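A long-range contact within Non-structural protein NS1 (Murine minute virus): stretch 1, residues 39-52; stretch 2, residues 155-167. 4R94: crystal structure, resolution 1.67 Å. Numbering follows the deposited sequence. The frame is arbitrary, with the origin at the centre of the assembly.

Stretch 1, residues 39-52: GKDIGWNSYKKELQ
Stretch 2, residues 155-167: RWLVTACNVQLTP

Stretch 1 enters as a short strand, Lys40 to Ile42, passes through a type I turn from Gly43 to Ser46 (Ser46 N to Gly43 O, 3.2 Å), and continues irregularly to Gln52. Stretch 2 is the end of a helix, through Ala160, followed by an irregular segment: Cys161 is the first residue to leave helical geometry (phi/psi -58/130), Asn162 turns back to -95/0, and Val163 to Thr166 are extended. Tyr47 lies against Cys161, with 4.0 Å between their CA atoms, and Lys49 against Ala160, 4.8 Å CA to CA; the chains run in opposite directions, so that Lys40 reaches Gln164 while Leu51 meets Trp156. The contact buries 853 Å², both sides summed.

Backbone bonds fix this register. Asn162 N donates to Ser46 O (2.9 Å, 163°), and Lys49 N donates to Ala160 O (3.1 Å, 155°), a carbonyl at the end of the helix. Between them, the side chain of Asn162, chi1 p and chi2 -111°, brings OD1 to Lys48 N (2.9 Å) and Lys48 NZ (3.0 Å). Lys48 is curled to make this possible: its m, t, m, m rotamer folds the chain back, and NZ also donates to Asn45 O at 2.9 Å. A water accepts from Asn162 ND2 (3.1 Å) and lies 2.7 Å from Ser46 OG. Ser46, chi1 m, accepts from Gly43 N through the same OG (2.9 Å).

Tyr47, buried, holds chi1 at m and chi2 at -86°, laying its ring along the helix end. Leu157 (m, t) places CD2 over one face, 4.1 Å from the ring centroid, while the Cys161 sulfur approaches obliquely, its SG 4.9 Å from that centroid. With chi1 t, Cys161 SG also accepts from Val163 N (3.6 Å) and touches Ile42 CG2 at 4.2 Å. Ile42 (m, t) extends its CD1 to Leu165 CD2, 4.0 Å away, and Val163, chi1 t, packs CG2 against Ser46 CB at 3.8 Å. Ile42 and Leu165 are buried, where apolar side chains cost no unmet hydrogen bond; Val163, partly exposed, covers Ser46 CB and Ile42.

Two extended lysines work at the periphery. Lys40 (m, t, t, t) points toward stretch 2, lays CD 4.2 Å from Leu165 CD2 and delivers NZ to Gln164 O (2.8 Å). Lys49, also m, t, t, t, passes its CE 3.4 Å from Cys161 O; its NZ donates to two waters (3.0 and 3.2 Å), the farther of which donates to Thr159 O at 2.6 Å. Beyond it, Leu51 (m, t) brings CD1 against both Trp156 CZ3 (3.5 Å, at the ring edge) and Thr159 CG2 (3.7 Å).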

ATOM      1  N   GLY A  39       6.311  27.974   6.226  1.00 28.97           N
ATOM      2  CA  GLY A  39       6.923  27.655   7.504  1.00 28.68           C
ATOM      3  C   GLY A  39       6.318  26.457   8.214  1.00 31.56           C
ATOM      4  O   GLY A  39       6.854  26.007   9.227  1.00 32.11           O
ATOM      5  N   LYS A  40       5.205  25.945   7.686  1.00 29.00           N
ATOM      6  CA  LYS A  40       4.499  24.809   8.288  1.00 26.07           C
ATOM      7  C   LYS A  40       5.051  23.497   7.742  1.00 27.39           C
ATOM      8  O   LYS A  40       5.062  23.290   6.534  1.00 27.17           O
ATOM      9  CB  LYS A  40       2.999  24.881   8.007  1.00 27.86           C
ATOM     10  CG  LYS A  40       2.318  26.152   8.486  1.00 27.44           C
ATOM     11  CD  LYS A  40       0.844  26.120   8.111  1.00 28.04           C
ATOM     12  CE  LYS A  40       0.106  27.346   8.630  1.00 29.50           C
ATOM     13  NZ  LYS A  40      -1.346  27.289   8.289  1.00 28.30           N
ATOM     14  N   ASP A  41       5.498  22.620   8.631  1.00 28.42           N
ATOM     15  CA  ASP A  41       6.135  21.377   8.219  1.00 27.21           C
ATOM     16  C   ASP A  41       5.113  20.256   8.107  1.00 29.17           C
ATOM     17  O   ASP A  41       4.433  19.929   9.075  1.00 29.37           O
ATOM     18  CB  ASP A  41       7.235  20.981   9.202  1.00 27.53           C
ATOM     19  CG  ASP A  41       8.472  21.858   9.086  1.00 33.33           C
ATOM     20  OD1 ASP A  41       8.719  22.410   7.988  1.00 31.79           O
ATOM     21  OD2 ASP A  41       9.206  21.974  10.087  1.00 34.50           O
ATOM     22  N   ILE A  42       5.024  19.665   6.924  1.00 25.84           N
ATOM     23  CA  ILE A  42       4.117  18.556   6.687  1.00 24.42           C
ATOM     24  C   ILE A  42       4.955  17.336   6.357  1.00 22.93           C
ATOM     25  O   ILE A  42       5.433  17.193   5.233  1.00 23.52           O
ATOM     26  CB  ILE A  42       3.134  18.866   5.541  1.00 25.65           C
ATOM     27  CG1 ILE A  42       2.501  20.244   5.754  1.00 26.92           C
ATOM     28  CG2 ILE A  42       2.063  17.779   5.442  1.00 25.79           C
ATOM     29  CD1 ILE A  42       1.569  20.657   4.643  1.00 28.39           C
ATOM     30  N   GLY A  43       5.166  16.482   7.355  1.00 25.09           N
ATOM     31  CA  GLY A  43       6.018  15.324   7.197  1.00 24.24           C
ATOM     32  C   GLY A  43       5.214  14.109   6.797  1.00 23.78           C
ATOM     33  O   GLY A  43       4.007  14.211   6.525  1.00 26.29           O
ATOM     34  N   TRP A  44       5.877  12.962   6.784  1.00 23.53           N
ATOM     35  CA  TRP A  44       5.276  11.719   6.309  1.00 22.32           C
ATOM     36  C   TRP A  44       4.094  11.321   7.186  1.00 23.85           C
ATOM     37  O   TRP A  44       3.138  10.681   6.712  1.00 21.98           O
ATOM     38  CB  TRP A  44       6.315  10.604   6.271  1.00 24.16           C
ATOM     39  CG  TRP A  44       6.523   9.911   7.583  1.00 22.31           C
ATOM     40  CD1 TRP A  44       7.441  10.233   8.549  1.00 23.60           C
ATOM     41  CD2 TRP A  44       5.820   8.762   8.066  1.00 23.79           C
ATOM     42  NE1 TRP A  44       7.331   9.366   9.608  1.00 27.99           N
ATOM     43  CE2 TRP A  44       6.349   8.448   9.334  1.00 26.76           C
ATOM     44  CE3 TRP A  44       4.783   7.972   7.555  1.00 21.20           C
ATOM     45  CZ2 TRP A  44       5.877   7.380  10.097  1.00 22.79           C
ATOM     46  CZ3 TRP A  44       4.325   6.913   8.306  1.00 23.60           C
ATOM     47  CH2 TRP A  44       4.862   6.629   9.569  1.00 24.43           C
ATOM     48  N   ASN A  45       4.158  11.709   8.460  1.00 21.07           N
ATOM     49  CA  ASN A  45       3.162  11.310   9.435  1.00 21.66           C
ATOM     50  C   ASN A  45       2.302  12.483   9.898  1.00 23.91           C
ATOM     51  O   ASN A  45       1.859  12.525  11.037  1.00 23.74           O
ATOM     52  CB  ASN A  45       3.838  10.628  10.633  1.00 23.51           C
ATOM     53  CG  ASN A  45       4.900  11.502  11.294  1.00 26.99           C
ATOM     54  OD1 ASN A  45       5.012  12.694  11.007  1.00 26.36           O
ATOM     55  ND2 ASN A  45       5.664  10.911  12.210  1.00 30.72           N
ATOM     56  N   SER A  46       2.058  13.434   9.000  1.00 21.53           N
ATOM     57  CA  SER A  46       1.217  14.576   9.330  1.00 21.65           C
ATOM     58  C   SER A  46      -0.201  14.395   8.810  1.00 21.67           C
ATOM     59  O   SER A  46      -0.869  15.373   8.496  1.00 21.62           O
ATOM     60  CB  SER A  46       1.810  15.867   8.752  1.00 28.39           C
ATOM     61  OG  SER A  46       3.065  16.161   9.340  1.00 26.23           O
ATOM     62  N   TYR A  47      -0.659  13.146   8.745  1.00 20.65           N
ATOM     63  CA  TYR A  47      -1.971  12.830   8.175  1.00 18.82           C
ATOM     64  C   TYR A  47      -2.779  11.948   9.118  1.00 21.07           C
ATOM     65  O   TYR A  47      -3.294  10.893   8.728  1.00 19.40           O
ATOM     66  CB  TYR A  47      -1.785  12.148   6.809  1.00 19.98           C
ATOM     67  CG  TYR A  47      -1.002  12.995   5.835  1.00 19.60           C
ATOM     68  CD1 TYR A  47      -1.642  13.950   5.045  1.00 19.72           C
ATOM     69  CD2 TYR A  47       0.376  12.858   5.714  1.00 19.58           C
ATOM     70  CE1 TYR A  47      -0.936  14.742   4.154  1.00 19.41           C
ATOM     71  CE2 TYR A  47       1.096  13.638   4.811  1.00 23.34           C
ATOM     72  CZ  TYR A  47       0.431  14.579   4.036  1.00 20.81           C
ATOM     73  OH  TYR A  47       1.135  15.361   3.138  1.00 22.80           O
ATOM     74  N   LYS A  48      -2.898  12.387  10.367  1.00 21.70           N
ATOM     75  CA  LYS A  48      -3.421  11.512  11.402  1.00 21.53           C
ATOM     76  C   LYS A  48      -4.847  11.850  11.830  1.00 24.36           C
ATOM     77  O   LYS A  48      -5.291  11.410  12.889  1.00 27.05           O
ATOM     78  CB  LYS A  48      -2.475  11.529  12.614  1.00 22.96           C
ATOM     79  CG  LYS A  48      -1.079  10.991  12.269  1.00 23.21           C
ATOM     80  CD  LYS A  48      -0.167  10.870  13.489  1.00 27.53           C
ATOM     81  CE  LYS A  48      -0.096  12.168  14.276  1.00 31.20           C
ATOM     82  NZ  LYS A  48       0.514  13.301  13.518  1.00 28.56           N
ATOM     83  N   LYS A  49      -5.578  12.604  11.015  1.00 23.25           N
ATOM     84  CA  LYS A  49      -7.020  12.703  11.240  1.00 21.67           C
ATOM     85  C   LYS A  49      -7.662  11.348  10.987  1.00 26.82           C
ATOM     86  O   LYS A  49      -7.352  10.665   9.995  1.00 30.93           O
ATOM     87  CB  LYS A  49      -7.662  13.761  10.339  1.00 22.99           C
ATOM     88  CG  LYS A  49      -7.314  15.184  10.669  1.00 27.75           C
ATOM     89  CD  LYS A  49      -8.268  16.127   9.943  1.00 26.44           C
ATOM     90  CE  LYS A  49      -8.072  17.570  10.368  1.00 33.28           C
ATOM     91  NZ  LYS A  49      -8.895  18.511   9.545  1.00 34.31           N
ATOM     92  N   GLU A  50      -8.525  10.922  11.901  1.00 28.89           N
ATOM     93  CA  GLU A  50      -9.325   9.736  11.656  1.00 30.43           C
ATOM     94  C   GLU A  50     -10.690  10.204  11.186  1.00 30.38           C
ATOM     95  O   GLU A  50     -11.504  10.688  11.971  1.00 31.98           O
ATOM     96  CB  GLU A  50      -9.421   8.862  12.906  1.00 33.98           C
ATOM     97  CG  GLU A  50      -8.103   8.173  13.259  1.00 34.13           C
ATOM     98  CD  GLU A  50      -8.166   7.458  14.598  1.00 39.26           C
ATOM     99  OE1 GLU A  50      -8.581   6.282  14.630  1.00 36.82           O
ATOM    100  OE2 GLU A  50      -7.806   8.082  15.619  1.00 51.43           O
ATOM    101  N   LEU A  51     -10.914  10.083   9.887  1.00 28.97           N
ATOM    102  CA  LEU A  51     -12.116  10.607   9.273  1.00 29.02           C
ATOM    103  C   LEU A  51     -13.293   9.672   9.525  1.00 31.14           C
ATOM    104  O   LEU A  51     -13.187   8.459   9.369  1.00 28.93           O
ATOM    105  CB  LEU A  51     -11.880  10.823   7.780  1.00 27.34           C
ATOM    106  CG  LEU A  51     -10.667  11.734   7.535  1.00 28.43           C
ATOM    107  CD1 LEU A  51     -10.320  11.761   6.045  1.00 24.68           C
ATOM    108  CD2 LEU A  51     -10.903  13.157   8.067  1.00 27.31           C
ATOM    109  N   GLN A  52     -14.421  10.255   9.913  1.00 31.59           N
ATOM    110  CA  GLN A  52     -15.540   9.484  10.441  1.00 32.94           C
ATOM    111  C   GLN A  52     -16.450   8.914   9.371  1.00 37.83           C
ATOM    112  O   GLN A  52     -17.643   8.717   9.599  1.00 39.49           O
ATOM    113  CB  GLN A  52     -16.348  10.360  11.397  1.00 33.08           C
ATOM    114  CG  GLN A  52     -15.587  10.687  12.663  1.00 35.31           C
ATOM    115  CD  GLN A  52     -15.098   9.434  13.358  1.00 41.64           C
ATOM    116  OE1 GLN A  52     -15.895   8.631  13.847  1.00 44.55           O
ATOM    117  NE2 GLN A  52     -13.783   9.249  13.393  1.00 34.44           N
ATOM    118  N   ARG A 155      -6.517  13.861  -2.849  1.00 17.64           N
ATOM    119  CA  ARG A 155      -7.743  14.335  -2.222  1.00 17.32           C
ATOM    120  C   ARG A 155      -7.875  13.863  -0.790  1.00 18.07           C
ATOM    121  O   ARG A 155      -8.177  14.669   0.106  1.00 18.86           O
ATOM    122  CB  ARG A 155      -8.961  13.890  -3.030  1.00 18.99           C
ATOM    123  CG  ARG A 155      -9.185  14.772  -4.235  1.00 20.75           C
ATOM    124  CD  ARG A 155     -10.324  14.284  -5.082  1.00 21.11           C
ATOM    125  NE  ARG A 155     -11.609  14.471  -4.409  1.00 21.73           N
ATOM    126  CZ  ARG A 155     -12.775  14.081  -4.911  1.00 26.52           C
ATOM    127  NH1 ARG A 155     -12.820  13.492  -6.098  1.00 24.62           N
ATOM    128  NH2 ARG A 155     -13.893  14.285  -4.227  1.00 25.13           N
ATOM    129  N   TRP A 156      -7.663  12.566  -0.568  1.00 16.80           N
ATOM    130  CA  TRP A 156      -7.790  12.021   0.782  1.00 18.22           C
ATOM    131  C   TRP A 156      -6.694  12.509   1.718  1.00 19.76           C
ATOM    132  O   TRP A 156      -6.957  12.783   2.887  1.00 18.62           O
ATOM    133  CB  TRP A 156      -7.798  10.488   0.746  1.00 20.62           C
ATOM    134  CG  TRP A 156      -9.149   9.954   0.450  1.00 18.01           C
ATOM    135  CD1 TRP A 156      -9.556   9.328  -0.693  1.00 21.62           C
ATOM    136  CD2 TRP A 156     -10.313  10.067   1.282  1.00 19.63           C
ATOM    137  NE1 TRP A 156     -10.889   9.008  -0.608  1.00 26.34           N
ATOM    138  CE2 TRP A 156     -11.379   9.450   0.596  1.00 23.82           C
ATOM    139  CE3 TRP A 156     -10.547  10.606   2.553  1.00 22.44           C
ATOM    140  CZ2 TRP A 156     -12.666   9.365   1.130  1.00 28.91           C
ATOM    141  CZ3 TRP A 156     -11.831  10.520   3.086  1.00 24.05           C
ATOM    142  CH2 TRP A 156     -12.868   9.900   2.375  1.00 27.04           C
ATOM    143  N   LEU A 157      -5.460  12.620   1.224  1.00 17.66           N
ATOM    144  CA  LEU A 157      -4.394  13.141   2.063  1.00 18.16           C
ATOM    145  C   LEU A 157      -4.700  14.542   2.577  1.00 20.25           C
ATOM    146  O   LEU A 157      -4.476  14.843   3.747  1.00 19.61           O
ATOM    147  CB  LEU A 157      -3.061  13.156   1.310  1.00 18.46           C
ATOM    148  CG  LEU A 157      -2.420  11.789   1.094  1.00 20.08           C
ATOM    149  CD1 LEU A 157      -1.163  11.960   0.257  1.00 18.99           C
ATOM    150  CD2 LEU A 157      -2.069  11.082   2.412  1.00 18.35           C
ATOM    151  N   VAL A 158      -5.212  15.404   1.711  1.00 16.97           N
ATOM    152  CA  VAL A 158      -5.500  16.772   2.149  1.00 18.54           C
ATOM    153  C   VAL A 158      -6.635  16.761   3.176  1.00 21.63           C
ATOM    154  O   VAL A 158      -6.660  17.577   4.101  1.00 23.69           O
ATOM    155  CB  VAL A 158      -5.834  17.677   0.934  1.00 19.02           C
ATOM    156  CG1 VAL A 158      -6.474  18.996   1.375  1.00 28.96           C
ATOM    157  CG2 VAL A 158      -4.550  17.888   0.068  1.00 22.83           C
ATOM    158  N   THR A 159      -7.555  15.816   3.050  1.00 20.84           N
ATOM    159  CA  THR A 159      -8.637  15.725   4.037  1.00 20.62           C
ATOM    160  C   THR A 159      -8.122  15.169   5.372  1.00 21.83           C
ATOM    161  O   THR A 159      -8.592  15.571   6.444  1.00 23.37           O
ATOM    162  CB  THR A 159      -9.796  14.857   3.521  1.00 18.84           C
ATOM    163  OG1 THR A 159     -10.140  15.265   2.188  1.00 19.98           O
ATOM    164  CG2 THR A 159     -11.028  15.003   4.424  1.00 25.74           C
ATOM    165  N   ALA A 160      -7.131  14.280   5.317  1.00 18.81           N
ATOM    166  CA  ALA A 160      -6.626  13.631   6.529  1.00 18.22           C
ATOM    167  C   ALA A 160      -5.498  14.413   7.210  1.00 20.35           C
ATOM    168  O   ALA A 160      -5.098  14.071   8.318  1.00 20.99           O
ATOM    169  CB  ALA A 160      -6.149  12.212   6.202  1.00 22.37           C
ATOM    170  N   CYS A 161      -4.973  15.437   6.543  1.00 17.92           N
ATOM    171  CA  CYS A 161      -3.837  16.185   7.079  1.00 19.45           C
ATOM    172  C   CYS A 161      -4.168  16.781   8.445  1.00 24.28           C
ATOM    173  O   CYS A 161      -5.201  17.429   8.585  1.00 24.43           O
ATOM    174  CB  CYS A 161      -3.431  17.294   6.109  1.00 19.18           C
ATOM    175  SG  CYS A 161      -1.910  18.141   6.592  1.00 24.07           S
ATOM    176  N   ASN A 162      -3.304  16.570   9.442  1.00 20.35           N
ATOM    177  CA  ASN A 162      -3.577  17.097  10.786  1.00 26.50           C
ATOM    178  C   ASN A 162      -2.916  18.449  11.057  1.00 30.04           C
ATOM    179  O   ASN A 162      -3.083  19.019  12.143  1.00 30.69           O
ATOM    180  CB  ASN A 162      -3.174  16.088  11.883  1.00 24.53           C
ATOM    181  CG  ASN A 162      -1.699  15.674  11.829  1.00 27.44           C
ATOM    182  OD1 ASN A 162      -1.374  14.531  11.499  1.00 27.45           O
ATOM    183  ND2 ASN A 162      -0.806  16.591  12.190  1.00 30.51           N
ATOM    184  N   VAL A 163      -2.187  18.971  10.077  1.00 23.40           N
ATOM    185  CA  VAL A 163      -1.596  20.298  10.206  1.00 27.32           C
ATOM    186  C   VAL A 163      -2.666  21.322   9.846  1.00 31.54           C
ATOM    187  O   VAL A 163      -3.355  21.166   8.847  1.00 26.93           O
ATOM    188  CB  VAL A 163      -0.359  20.472   9.311  1.00 29.16           C
ATOM    189  CG1 VAL A 163       0.205  21.888   9.439  1.00 30.35           C
ATOM    190  CG2 VAL A 163       0.707  19.434   9.664  1.00 29.63           C
ATOM    191  N   GLN A 164      -2.835  22.342  10.681  1.00 30.04           N
ATOM    192  CA  GLN A 164      -3.786  23.406  10.382  1.00 31.98           C
ATOM    193  C   GLN A 164      -3.338  24.159   9.135  1.00 29.99           C
ATOM    194  O   GLN A 164      -2.279  24.783   9.118  1.00 28.42           O
ATOM    195  CB  GLN A 164      -3.920  24.358  11.575  1.00 34.66           C
ATOM    196  CG  GLN A 164      -4.784  25.584  11.307  1.00 43.25           C
ATOM    197  CD  GLN A 164      -6.167  25.477  11.923  1.00 56.59           C
ATOM    198  OE1 GLN A 164      -6.493  24.489  12.584  1.00 59.15           O
ATOM    199  NE2 GLN A 164      -6.988  26.502  11.713  1.00 62.46           N
ATOM    200  N   LEU A 165      -4.137  24.085   8.082  1.00 28.57           N
ATOM    201  CA  LEU A 165      -3.785  24.714   6.817  1.00 25.42           C
ATOM    202  C   LEU A 165      -4.825  25.743   6.386  1.00 24.64           C
ATOM    203  O   LEU A 165      -6.014  25.533   6.603  1.00 25.83           O
ATOM    204  CB  LEU A 165      -3.652  23.658   5.724  1.00 26.97           C
ATOM    205  CG  LEU A 165      -2.592  22.579   5.921  1.00 26.94           C
ATOM    206  CD1 LEU A 165      -2.729  21.532   4.832  1.00 26.17           C
ATOM    207  CD2 LEU A 165      -1.208  23.204   5.894  1.00 27.77           C
ATOM    208  N   THR A 166      -4.376  26.829   5.762  1.00 25.03           N
ATOM    209  CA  THR A 166      -5.283  27.755   5.071  1.00 27.42           C
ATOM    210  C   THR A 166      -5.860  27.075   3.833  1.00 25.84           C
ATOM    211  O   THR A 166      -5.330  26.065   3.376  1.00 23.96           O
ATOM    212  CB  THR A 166      -4.574  29.050   4.636  1.00 28.33           C
ATOM    213  OG1 THR A 166      -3.618  28.760   3.603  1.00 26.52           O
ATOM    214  CG2 THR A 166      -3.882  29.733   5.828  1.00 27.88           C
ATOM    215  N   PRO A 167      -6.951  27.616   3.273  1.00 26.80           N
ATOM    216  CA  PRO A 167      -7.417  27.054   1.998  1.00 23.12           C
ATOM    217  C   PRO A 167      -6.356  27.099   0.897  1.00 26.59           C
ATOM    218  O   PRO A 167      -6.233  26.129   0.140  1.00 26.72           O
ATOM    219  CB  PRO A 167      -8.623  27.942   1.654  1.00 26.38           C
ATOM    220  CG  PRO A 167      -9.170  28.315   2.992  1.00 25.25           C
ATOM    221  CD  PRO A 167      -7.940  28.540   3.860  1.00 27.80           C
TER
HETATM  222  O   HOH W   1       2.327  16.460  11.964  1.00 31.14           O
HETATM  223  O   HOH W   2      -7.272  18.287   7.082  1.00 27.17           O
HETATM  224  O   HOH W   3     -10.492  17.165   7.118  1.00 31.67           O